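Local coordinates for fluoroacetyl coenzyme A thioesterase (Streptomyces cattleya, PDB 3KUV), which hydrolyses fluoroacetyl-CoA to fluoroacetate and CoA, and so protects the bacterium that makes fluoroacetate from poisoning through citrate synthase, at residues E9-D14 against E50-R55; C73-A78 against I113-H118; V86-E91 against V104-G109; R98-R103 against R120-L125. The protein carries 1 engineered substitution. All coordinates share one frame; numbering follows the deposited sequence.

Contact 1: E9-D14 against E50-R55; sequences ERFTHD and EWACVR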
# COMPACT_ATOMS: atom_id res chain seq x y z
N GLU B 9 -11.51 20.95 2.47
CA GLU B 9 -12.68 20.11 2.46
C GLU B 9 -12.29 18.64 2.81
O GLU B 9 -11.18 18.17 2.41
CB GLU B 9 -13.27 20.12 1.05
CG GLU B 9 -14.48 19.29 0.92
CD GLU B 9 -15.11 19.25 -0.51
OE1 GLU B 9 -14.36 19.10 -1.54
OE2 GLU B 9 -16.37 19.28 -0.55
N ARG B 10 -13.08 18.05 3.67
CA ARG B 10 -12.89 16.67 4.10
C ARG B 10 -13.91 15.78 3.44
O ARG B 10 -15.09 16.12 3.31
CB ARG B 10 -13.02 16.51 5.63
CG ARG B 10 -11.80 17.19 6.38
CD ARG B 10 -12.00 17.24 7.87
NE ARG B 10 -13.06 18.19 8.18
CZ ARG B 10 -13.62 18.30 9.40
NH1 ARG B 10 -13.24 17.49 10.39
NH2 ARG B 10 -14.57 19.18 9.62
N PHE B 11 -13.45 14.62 3.05
CA PHE B 11 -14.29 13.60 2.43
C PHE B 11 -14.11 12.35 3.28
O PHE B 11 -12.98 12.02 3.74
CB PHE B 11 -13.84 13.25 1.01
CG PHE B 11 -14.62 12.02 0.46
CD1 PHE B 11 -16.05 12.09 0.18
CD2 PHE B 11 -13.98 10.81 0.22
CE1 PHE B 11 -16.73 10.95 -0.28
CE2 PHE B 11 -14.65 9.71 -0.27
CZ PHE B 11 -16.00 9.75 -0.50
N THR B 12 -15.22 11.65 3.56
CA THR B 12 -15.11 10.37 4.32
C THR B 12 -15.51 9.22 3.48
O THR B 12 -16.46 9.32 2.67
CB THR B 12 -15.83 10.36 5.66
OG1 THR B 12 -17.19 10.36 5.37
CG2 THR B 12 -15.58 11.72 6.37
N HIS B 13 -14.76 8.13 3.60
CA HIS B 13 -15.00 6.91 2.89
C HIS B 13 -15.06 5.75 3.89
O HIS B 13 -14.07 5.49 4.62
CB HIS B 13 -13.82 6.73 1.89
CG HIS B 13 -13.93 5.50 1.06
ND1 HIS B 13 -13.14 4.38 1.21
CD2 HIS B 13 -14.69 5.29 -0.02
CE1 HIS B 13 -13.44 3.50 0.27
NE2 HIS B 13 -14.39 4.03 -0.49
N ASP B 14 -16.20 5.03 3.94
CA ASP B 14 -16.38 3.96 4.92
C ASP B 14 -16.34 2.61 4.21
O ASP B 14 -16.87 2.41 3.09
CB ASP B 14 -17.75 4.03 5.65
CG ASP B 14 -17.96 5.34 6.33
OD1 ASP B 14 -17.04 5.85 6.99
OD2 ASP B 14 -19.01 5.99 6.16
N GLU B 50 -6.14 5.59 -1.35
CA GLU B 50 -6.21 6.04 -2.74
C GLU B 50 -7.67 6.13 -3.17
O GLU B 50 -8.07 7.09 -3.81
CB GLU B 50 -5.47 5.10 -3.73
CG GLU B 50 -3.96 5.10 -3.49
CD GLU B 50 -3.27 4.54 -4.74
OE1 GLU B 50 -3.28 5.15 -5.85
OE2 GLU B 50 -2.65 3.41 -4.67
N TRP B 51 -8.43 5.06 -2.91
CA TRP B 51 -9.83 5.02 -3.33
C TRP B 51 -10.61 6.21 -2.76
O TRP B 51 -11.41 6.82 -3.51
CB TRP B 51 -10.39 3.67 -2.84
CG TRP B 51 -11.79 3.27 -3.37
CD1 TRP B 51 -12.65 4.02 -4.18
CD2 TRP B 51 -12.51 2.11 -2.95
NE1 TRP B 51 -13.87 3.30 -4.35
CE2 TRP B 51 -13.82 2.17 -3.56
CE3 TRP B 51 -12.20 1.05 -2.06
CZ2 TRP B 51 -14.78 1.17 -3.32
CZ3 TRP B 51 -13.18 0.05 -1.81
CH2 TRP B 51 -14.46 0.14 -2.48
N ALA B 52 -10.47 6.50 -1.49
CA ALA B 52 -11.10 7.67 -0.90
C ALA B 52 -10.76 8.92 -1.71
O ALA B 52 -11.68 9.70 -1.98
CB ALA B 52 -10.68 7.85 0.55
N CYS B 53 -9.46 9.17 -1.97
CA CYS B 53 -9.07 10.39 -2.69
C CYS B 53 -9.60 10.39 -4.13
O CYS B 53 -10.04 11.46 -4.61
CB CYS B 53 -7.56 10.61 -2.62
SG CYS B 53 -6.92 10.78 -0.99
N VAL B 54 -9.62 9.21 -4.80
CA VAL B 54 -10.24 9.14 -6.13
C VAL B 54 -11.71 9.56 -6.13
O VAL B 54 -12.19 10.30 -7.01
CB VAL B 54 -10.03 7.68 -6.73
CG1 VAL B 54 -10.93 7.39 -7.91
CG2 VAL B 54 -8.50 7.41 -7.04
N ARG B 55 -12.47 9.08 -5.14
CA ARG B 55 -13.93 9.49 -5.06
C ARG B 55 -14.05 11.00 -4.83
O ARG B 55 -14.92 11.63 -5.49
CB ARG B 55 -14.62 8.68 -3.91
CG ARG B 55 -14.79 7.19 -4.28
CD ARG B 55 -15.57 6.51 -3.12
NE ARG B 55 -16.90 7.11 -2.92
CZ ARG B 55 -17.65 6.97 -1.80
NH1 ARG B 55 -17.23 6.32 -0.67
NH2 ARG B 55 -18.90 7.44 -1.76
O HOH W 1 -18.56 5.49 2.20

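Contact 2: C73-A78 against I113-H118; sequences CVTHTA and IGSGTH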
# COMPACT_ATOMS: atom_id res chain seq x y z
N CYS B 73 2.73 8.49 2.45
CA CYS B 73 3.68 8.55 3.61
C CYS B 73 2.80 8.43 4.85
O CYS B 73 2.20 9.47 5.28
CB CYS B 73 4.49 9.84 3.55
SG CYS B 73 5.89 9.85 4.72
N VAL B 74 2.61 7.21 5.35
CA VAL B 74 1.62 6.99 6.44
C VAL B 74 2.17 6.09 7.53
O VAL B 74 2.99 5.18 7.24
CB VAL B 74 0.24 6.40 5.95
CG1 VAL B 74 -0.50 7.43 5.08
CG2 VAL B 74 0.43 5.06 5.17
N THR B 75 1.64 6.26 8.73
CA THR B 75 1.83 5.27 9.74
C THR B 75 0.73 4.20 9.75
O THR B 75 -0.30 4.38 9.10
CB THR B 75 1.72 5.94 11.13
OG1 THR B 75 0.42 6.57 11.22
CG2 THR B 75 2.83 6.99 11.23
N HIS B 76 1.01 3.06 10.42
CA HIS B 76 -0.02 2.05 10.64
C HIS B 76 0.13 1.77 12.14
O HIS B 76 1.14 1.13 12.56
CB HIS B 76 0.22 0.89 9.58
CG HIS B 76 -0.96 -0.04 9.26
ND1 HIS B 76 -2.20 0.03 9.85
CD2 HIS B 76 -1.04 -1.04 8.34
CE1 HIS B 76 -2.97 -0.95 9.38
NE2 HIS B 76 -2.28 -1.63 8.46
N THR B 77 -0.79 2.30 12.92
CA THR B 77 -0.62 2.42 14.44
C THR B 77 -1.42 1.31 15.22
O THR B 77 -1.26 1.18 16.45
CB THR B 77 -1.00 3.79 14.91
OG1 THR B 77 -2.33 4.13 14.48
CG2 THR B 77 -0.05 4.81 14.29
N ALA B 78 -2.36 0.66 14.56
CA ALA B 78 -3.15 -0.42 15.19
C ALA B 78 -3.64 -1.35 14.11
O ALA B 78 -3.79 -0.92 12.96
CB ALA B 78 -4.35 0.15 16.01
N ILE B 113 -5.98 4.06 13.21
CA ILE B 113 -5.14 3.03 12.66
C ILE B 113 -4.05 3.60 11.76
O ILE B 113 -3.15 2.86 11.40
CB ILE B 113 -5.87 1.93 11.88
CG1 ILE B 113 -6.60 2.55 10.67
CG2 ILE B 113 -6.93 1.26 12.79
CD1 ILE B 113 -7.17 1.42 9.71
N GLY B 114 -4.05 4.90 11.39
CA GLY B 114 -2.87 5.38 10.54
C GLY B 114 -3.19 6.80 10.12
O GLY B 114 -4.37 7.19 10.05
N SER B 115 -2.15 7.53 9.76
CA SER B 115 -2.34 8.90 9.24
C SER B 115 -1.10 9.31 8.51
O SER B 115 -0.01 8.74 8.70
CB SER B 115 -2.67 10.01 10.28
OG SER B 115 -1.64 10.18 11.15
N GLY B 116 -1.27 10.29 7.59
CA GLY B 116 -0.15 10.82 6.90
C GLY B 116 -0.62 11.54 5.66
O GLY B 116 -1.60 12.28 5.73
N THR B 117 0.18 11.46 4.62
CA THR B 117 -0.02 12.24 3.41
C THR B 117 -0.07 11.35 2.17
O THR B 117 0.45 10.24 2.16
CB THR B 117 1.09 13.30 3.21
OG1 THR B 117 2.39 12.65 3.30
CG2 THR B 117 1.03 14.43 4.29
N HIS B 118 -0.68 11.86 1.10
CA HIS B 118 -0.82 11.12 -0.18
C HIS B 118 -0.85 12.16 -1.29
O HIS B 118 -1.55 13.22 -1.15
CB HIS B 118 -2.15 10.37 -0.20
CG HIS B 118 -2.36 9.59 -1.48
ND1 HIS B 118 -3.52 9.55 -2.23
CD2 HIS B 118 -1.46 8.82 -2.14
CE1 HIS B 118 -3.35 8.74 -3.28
NE2 HIS B 118 -2.12 8.30 -3.23
O HOH W 2 -0.45 8.32 13.16

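Contact 3: V86-E91 against V104-G109; sequences VTVTAE and VSAHDG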
# COMPACT_ATOMS: atom_id res chain seq x y z
N VAL B 86 -13.59 0.45 8.50
CA VAL B 86 -12.48 1.41 8.41
C VAL B 86 -13.08 2.69 7.77
O VAL B 86 -13.70 2.64 6.65
CB VAL B 86 -11.32 0.86 7.58
CG1 VAL B 86 -10.28 2.04 7.34
CG2 VAL B 86 -10.66 -0.25 8.36
N THR B 87 -12.95 3.82 8.43
CA THR B 87 -13.34 5.12 7.86
C THR B 87 -12.03 5.84 7.52
O THR B 87 -11.23 6.09 8.43
CB THR B 87 -14.17 5.97 8.83
OG1 THR B 87 -15.42 5.31 9.11
CG2 THR B 87 -14.44 7.38 8.28
N VAL B 88 -11.86 6.20 6.24
CA VAL B 88 -10.77 7.04 5.81
C VAL B 88 -11.31 8.46 5.74
O VAL B 88 -12.38 8.69 5.11
CB VAL B 88 -10.24 6.63 4.43
CG1 VAL B 88 -9.18 7.61 3.92
CG2 VAL B 88 -9.61 5.18 4.47
N THR B 89 -10.59 9.43 6.32
CA THR B 89 -10.91 10.87 6.12
C THR B 89 -9.81 11.43 5.23
O THR B 89 -8.60 11.26 5.58
CB THR B 89 -10.90 11.57 7.48
OG1 THR B 89 -11.95 10.99 8.28
CG2 THR B 89 -11.26 13.05 7.32
N ALA B 90 -10.16 12.02 4.11
CA ALA B 90 -9.17 12.63 3.16
C ALA B 90 -9.43 14.12 3.13
O ALA B 90 -10.55 14.55 2.90
CB ALA B 90 -9.35 12.10 1.78
N GLU B 91 -8.40 14.91 3.27
CA GLU B 91 -8.56 16.37 3.37
C GLU B 91 -7.64 16.94 2.34
O GLU B 91 -6.42 16.73 2.36
CB GLU B 91 -8.19 16.82 4.74
CG GLU B 91 -8.55 18.30 4.89
CD GLU B 91 -8.40 18.83 6.32
OE1 GLU B 91 -8.27 18.05 7.33
OE2 GLU B 91 -8.47 20.09 6.42
N VAL B 104 -4.34 12.34 4.95
CA VAL B 104 -5.24 11.18 5.11
C VAL B 104 -5.14 10.61 6.52
O VAL B 104 -4.08 10.67 7.18
CB VAL B 104 -4.97 10.10 4.08
CG1 VAL B 104 -5.38 10.63 2.68
CG2 VAL B 104 -3.49 9.61 3.98
N SER B 105 -6.24 10.06 7.01
CA SER B 105 -6.18 9.32 8.28
C SER B 105 -7.25 8.28 8.26
O SER B 105 -8.19 8.33 7.41
CB SER B 105 -6.32 10.20 9.46
OG SER B 105 -7.58 10.85 9.47
N ALA B 106 -7.12 7.29 9.12
CA ALA B 106 -8.08 6.16 9.10
C ALA B 106 -8.29 5.66 10.54
O ALA B 106 -7.40 5.78 11.41
CB ALA B 106 -7.63 5.03 8.17
N HIS B 107 -9.53 5.27 10.85
CA HIS B 107 -9.87 4.71 12.14
C HIS B 107 -10.81 3.56 11.86
O HIS B 107 -11.51 3.53 10.82
CB HIS B 107 -10.42 5.89 12.91
CG HIS B 107 -11.87 6.01 12.90
ND1 HIS B 107 -12.50 7.15 12.48
CD2 HIS B 107 -12.85 5.13 13.22
CE1 HIS B 107 -13.81 6.97 12.53
NE2 HIS B 107 -14.06 5.74 12.96
N ASP B 108 -10.79 2.56 12.76
CA ASP B 108 -11.65 1.39 12.53
C ASP B 108 -12.87 1.32 13.45
O ASP B 108 -13.40 0.23 13.67
CB ASP B 108 -10.85 0.06 12.56
CG ASP B 108 -10.16 -0.19 13.92
OD1 ASP B 108 -10.51 0.46 14.91
OD2 ASP B 108 -9.29 -1.12 13.90
N GLY B 109 -13.26 2.44 14.05
CA GLY B 109 -14.35 2.43 15.02
C GLY B 109 -13.87 2.15 16.46
O GLY B 109 -14.58 2.47 17.44

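Contact 4: R98-R103 against R120-L125; sequences RRLSWR and RAVIHL. With ACT (acetate ion), chain F; ACT (acetate ion), chain I.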
# COMPACT_ATOMS: atom_id res chain seq x y z
N ARG B 98 -1.64 19.41 -12.41
CA ARG B 98 -2.15 18.04 -12.41
C ARG B 98 -1.98 17.42 -11.04
O ARG B 98 -2.42 16.30 -10.86
CB ARG B 98 -1.40 17.19 -13.42
CG ARG B 98 -0.00 16.79 -12.95
CD ARG B 98 0.93 16.03 -13.92
NE ARG B 98 0.21 15.03 -14.68
CZ ARG B 98 0.80 14.03 -15.33
NH1 ARG B 98 2.13 13.88 -15.26
NH2 ARG B 98 0.03 13.21 -16.06
N ARG B 99 -1.28 18.10 -10.13
CA ARG B 99 -0.89 17.47 -8.83
C ARG B 99 -1.86 17.85 -7.73
O ARG B 99 -2.14 19.04 -7.47
CB ARG B 99 0.51 17.90 -8.41
CG ARG B 99 0.96 17.23 -7.06
CD ARG B 99 2.41 17.72 -6.78
NE ARG B 99 2.74 17.80 -5.38
CZ ARG B 99 3.39 16.86 -4.72
NH1 ARG B 99 3.77 15.74 -5.34
NH2 ARG B 99 3.67 17.05 -3.44
N LEU B 100 -2.40 16.86 -7.00
CA LEU B 100 -3.34 17.04 -5.87
C LEU B 100 -2.68 16.37 -4.64
O LEU B 100 -2.19 15.25 -4.75
CB LEU B 100 -4.76 16.48 -6.09
CG LEU B 100 -5.62 17.20 -7.12
CD1 LEU B 100 -5.25 16.74 -8.52
CD2 LEU B 100 -7.11 16.98 -6.87
N SER B 101 -2.67 17.04 -3.50
CA SER B 101 -1.98 16.59 -2.29
C SER B 101 -3.00 16.55 -1.22
O SER B 101 -3.88 17.48 -1.07
CB SER B 101 -0.90 17.60 -1.89
OG SER B 101 0.15 17.73 -2.90
N TRP B 102 -2.95 15.51 -0.38
CA TRP B 102 -3.97 15.23 0.60
C TRP B 102 -3.33 14.90 1.97
O TRP B 102 -2.19 14.37 1.99
CB TRP B 102 -4.71 13.97 0.15
CG TRP B 102 -5.28 14.04 -1.30
CD1 TRP B 102 -4.66 13.71 -2.48
CD2 TRP B 102 -6.57 14.32 -1.57
NE1 TRP B 102 -5.51 13.90 -3.52
CE2 TRP B 102 -6.72 14.32 -2.97
CE3 TRP B 102 -7.67 14.71 -0.72
CZ2 TRP B 102 -7.93 14.53 -3.55
CZ3 TRP B 102 -8.79 14.98 -1.28
CH2 TRP B 102 -8.96 14.91 -2.71
N ARG B 103 -4.02 15.20 3.07
CA ARG B 103 -3.77 14.64 4.37
C ARG B 103 -4.78 13.52 4.53
O ARG B 103 -6.03 13.74 4.29
CB ARG B 103 -3.91 15.73 5.47
CG ARG B 103 -3.39 15.32 6.78
CD ARG B 103 -3.50 16.36 7.95
NE ARG B 103 -2.86 15.70 9.11
CZ ARG B 103 -3.42 14.80 9.95
NH1 ARG B 103 -4.69 14.41 9.83
NH2 ARG B 103 -2.68 14.29 10.93
N ARG B 120 -1.37 12.67 -5.68
CA ARG B 120 -1.87 12.09 -6.91
C ARG B 120 -1.59 12.99 -8.10
O ARG B 120 -1.38 14.16 -7.95
CB ARG B 120 -3.39 11.92 -6.83
CG ARG B 120 -3.78 10.98 -5.62
CD ARG B 120 -5.23 10.51 -5.68
NE ARG B 120 -5.50 9.62 -6.81
CZ ARG B 120 -5.08 8.37 -6.92
NH1 ARG B 120 -4.47 7.80 -5.85
NH2 ARG B 120 -5.24 7.63 -8.03
N ALA B 121 -1.59 12.41 -9.30
CA ALA B 121 -1.44 13.13 -10.53
C ALA B 121 -2.60 12.80 -11.50
O ALA B 121 -2.87 11.60 -11.73
CB ALA B 121 -0.12 12.78 -11.23
N VAL B 122 -3.24 13.83 -12.03
CA VAL B 122 -4.27 13.64 -13.08
C VAL B 122 -3.63 13.17 -14.40
O VAL B 122 -2.55 13.58 -14.75
CB VAL B 122 -4.97 14.98 -13.32
CG1 VAL B 122 -6.08 14.74 -14.41
CG2 VAL B 122 -5.68 15.45 -12.02
N ILE B 123 -4.30 12.20 -15.00
CA ILE B 123 -3.80 11.56 -16.25
C ILE B 123 -4.92 11.54 -17.27
O ILE B 123 -6.11 11.50 -16.91
CB ILE B 123 -3.19 10.16 -16.08
CG1 ILE B 123 -4.20 9.20 -15.44
CG2 ILE B 123 -1.83 10.21 -15.32
CD1 ILE B 123 -3.77 7.74 -15.63
N HIS B 124 -4.52 11.57 -18.56
CA HIS B 124 -5.50 11.31 -19.63
C HIS B 124 -5.50 9.78 -19.79
O HIS B 124 -4.44 9.20 -20.14
CB HIS B 124 -5.00 11.98 -20.90
CG HIS B 124 -5.97 11.81 -22.04
ND1 HIS B 124 -5.91 10.75 -22.93
CD2 HIS B 124 -7.11 12.49 -22.35
CE1 HIS B 124 -6.90 10.86 -23.80
NE2 HIS B 124 -7.65 11.90 -23.47
N LEU B 125 -6.60 9.09 -19.42
CA LEU B 125 -6.60 7.61 -19.39
C LEU B 125 -6.14 6.93 -20.69
O LEU B 125 -5.30 6.00 -20.64
CB LEU B 125 -8.01 7.01 -18.95
CG LEU B 125 -8.26 7.39 -17.48
CD1 LEU B 125 -9.74 7.09 -17.18
CD2 LEU B 125 -7.36 6.67 -16.50
C ACT F . 5.89 13.88 -2.56
O ACT F . 6.90 13.05 -2.77
OXT ACT F . 4.83 13.73 -3.28
CH3 ACT F . 5.91 15.04 -1.60
C ACT I . 0.47 16.57 11.10
O ACT I . -0.79 16.81 10.94
OXT ACT I . 1.16 17.62 11.21
CH3 ACT I . 1.14 15.20 11.18

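Contact 1: E9-D14 against E50-R55
Strand 10-16, an outermost strand of the hot dog sheet, packs against the long helix 42-57, the sausage of that fold. Two strand side chains, Phe11 and His13, reach the helix. Both have CG anti to the backbone N (chi1 171° and -179°). Thr12 and Asp14 point away. His13 goes deepest. Its CB rests on Ala52 CB at 3.6 Å, and Ala52 CA lies over one face of the imidazole. The far edge of the ring, CE1 and NE2, meets the face of Trp51. This is an edge-to-face pair with the planes at 59° and the His13 ring centroid 4.5 Å from that of the Trp51 five-membered ring. His13 NE2 sits over the centre of the indole. The indole NE1 is held elsewhere, by Glu32 of the second subunit, and Trp51 also meets Phe33 and Tyr27 of that subunit. The helix side chain links this strand to the dimer interface.

Phe11 lies beside it, between Ala52 O and the side chain of Arg55. Its CD2 comes to 3.4 Å from Ala52 O. Its CZ points at the middle of the Arg55 guanidinium face, 3.5 Å from Arg55 CZ, with the two planes nearly perpendicular. The charge meets the edge of the phenyl ring, not its pi face. Arg55 gets there by a bend at chi3. On the strand side, His13 also binds Val88 through the backbone. No direct hydrogen bond joins 9-14 to 50-55. A water bridges them instead, accepting from Asp14 N at 3.0 Å and from Arg55 NH1 at 3.3 Å.

Contact 2: C73-A78 against I113-H118
The imidazole of His76 is the flat group here, and Ile113 O lies at its edge, near the ring plane. His76 ND1 gives that oxygen a weak hydrogen bond of 3.4 Å. This could help fix the rotation of the ring. Ile113 O also accepts from Thr77 N at 2.9 Å, with the donor well above the carbonyl plane, and His76 CA makes a CA-H...O contact with it. The His76 side chain also packs on Ser42, an engineered residue at an active-site position.

Toward Cys73 the strands pair as a ladder. Cys73 and Thr117 form a hydrogen-bonded pair, and Thr75 N binds Ser115 O in the carbonyl plane at 3.0 Å. Thr75 OG1, between the backbone N and the carbonyl carbon (chi1 58°), breaks this pattern: it, not a backbone carbonyl, accepts from Ser115 N at 3.1 Å. A water joins it to Ser115 OG. Gly114 and Gly116 let the backbones close in: Gly116 CA is 3.2 Å from Cys73 O.

Cys73 is disulfide-bonded to Cys73 of the second subunit, and 73-75 pair with a strand of that subunit. The sheet continues across the dimer, as in hot dog thioesterases, and the active-site His76 follows directly after the strand.

Contact 3: V86-E91 against V104-G109
Strands 85-96 and 99-107 form an antiparallel beta hairpin in the hot dog sheet, and its two faces differ sharply. The tight face carries Val88, Ala90, Val104 and Ala106 and is buried. Val86 CG1 and Val88 CG2 both lean on the small Ala106 CB, the first at 4.1 Å. Ala90 CB meets Val104 CG1 at 4.3 Å. Helix 42-57 covers this side, with Leu48 on Val86 and Val88, Ala52 on Val88 and Met45 on Ala106.

The backbone between the faces is closely held. Thr87 pairs with His107 and Thr89 with Ser105, each by two hydrogen bonds. The shortest, Thr87 N to His107 O at 2.8 Å, runs nearly along the C=O axis.

The other face is looser and more polar, with Thr87, Thr89, Ser105 and the exposed His107. Thr87 OG1 turns to Asp14 on the next strand. At the far end, buried Asp108 bonds through OD2 to Thr80 OG1 of its own chain and, in a salt bridge, to Lys135 of the second subunit. On this polar face Thr87 and His107 point the same way. Thr87 CB makes a CH-pi contact over the imidazole, offset toward the rim at CE1, 4.2 Å from the ring centroid and 24° off its normal.

Contact 4: R98-R103 against R120-L125
Val122 O is gripped by two donors, both from the Arg98 guanidinium. NE reaches it at 3.1 Å and NH2 at 2.9 Å, a side-on hold on a single oxygen. Neither bond is straight (136° and 137° at the hydrogens), and the oxygen sits somewhat out of the guanidinium plane. Arg98 stands at the start of the antiparallel hairpin pairing of strands 99-107 and 112-124 in the hot dog sheet. Its CG lies between the backbone N and the carbonyl carbon (chi1 76°), and the chain bends again at chi3. This folds the guanidinium back over the neighbouring strand. Ala121 CB lies over one of its faces, toward the rim, and Ile123 CG2 comes near NH2. Arg98 O in turn accepts from Val122 N at 2.9 Å.

Leu100 and Arg120 form the next hydrogen-bonded pair. Their side chains share one face of the sheet, where helix 42-57 packs. Leu100 CD1 meets Val122 CG2 at 3.8 Å, the two side chains crossing obliquely. Arg120 is a substrate-binding residue. Its side chain bends at chi3 and leads away from strand 99-103. NH1 makes a salt bridge to the active-site Glu50, and NE bonds to Ser67 OG, so Glu50 and Ser67 both help to hold the charged end. On the opposite face Arg99 NH1 binds an acetate ion, probably from the crystallisation liquor. The indole NE1 of Trp102 is buried with no hydrogen-bond partner in the model. It lies against the aliphatic part of Arg120, 4.0 Å from CG.

From the N terminus, contact 1 comes first. It closes the loop from strand 10-16 to helix 42-57 and is complete before the others open. Contact 2 then opens on strand 65-75 and closes on strand 112-124. Contact 3 opens and closes within that span, joining strands 85-96 and 99-107. Contact 4 starts inside contact 3 and ends beyond contact 2, so it crosses both. Contacts 2, 3 and 4 join neighbouring strands of one sheet, while contact 1 sets the helix against it. Gly116 O of contact 2 lies 2.8 Å from Val104 N of contact 3, and Cys53 SG of contact 1 packs on Trp102 of contact 4.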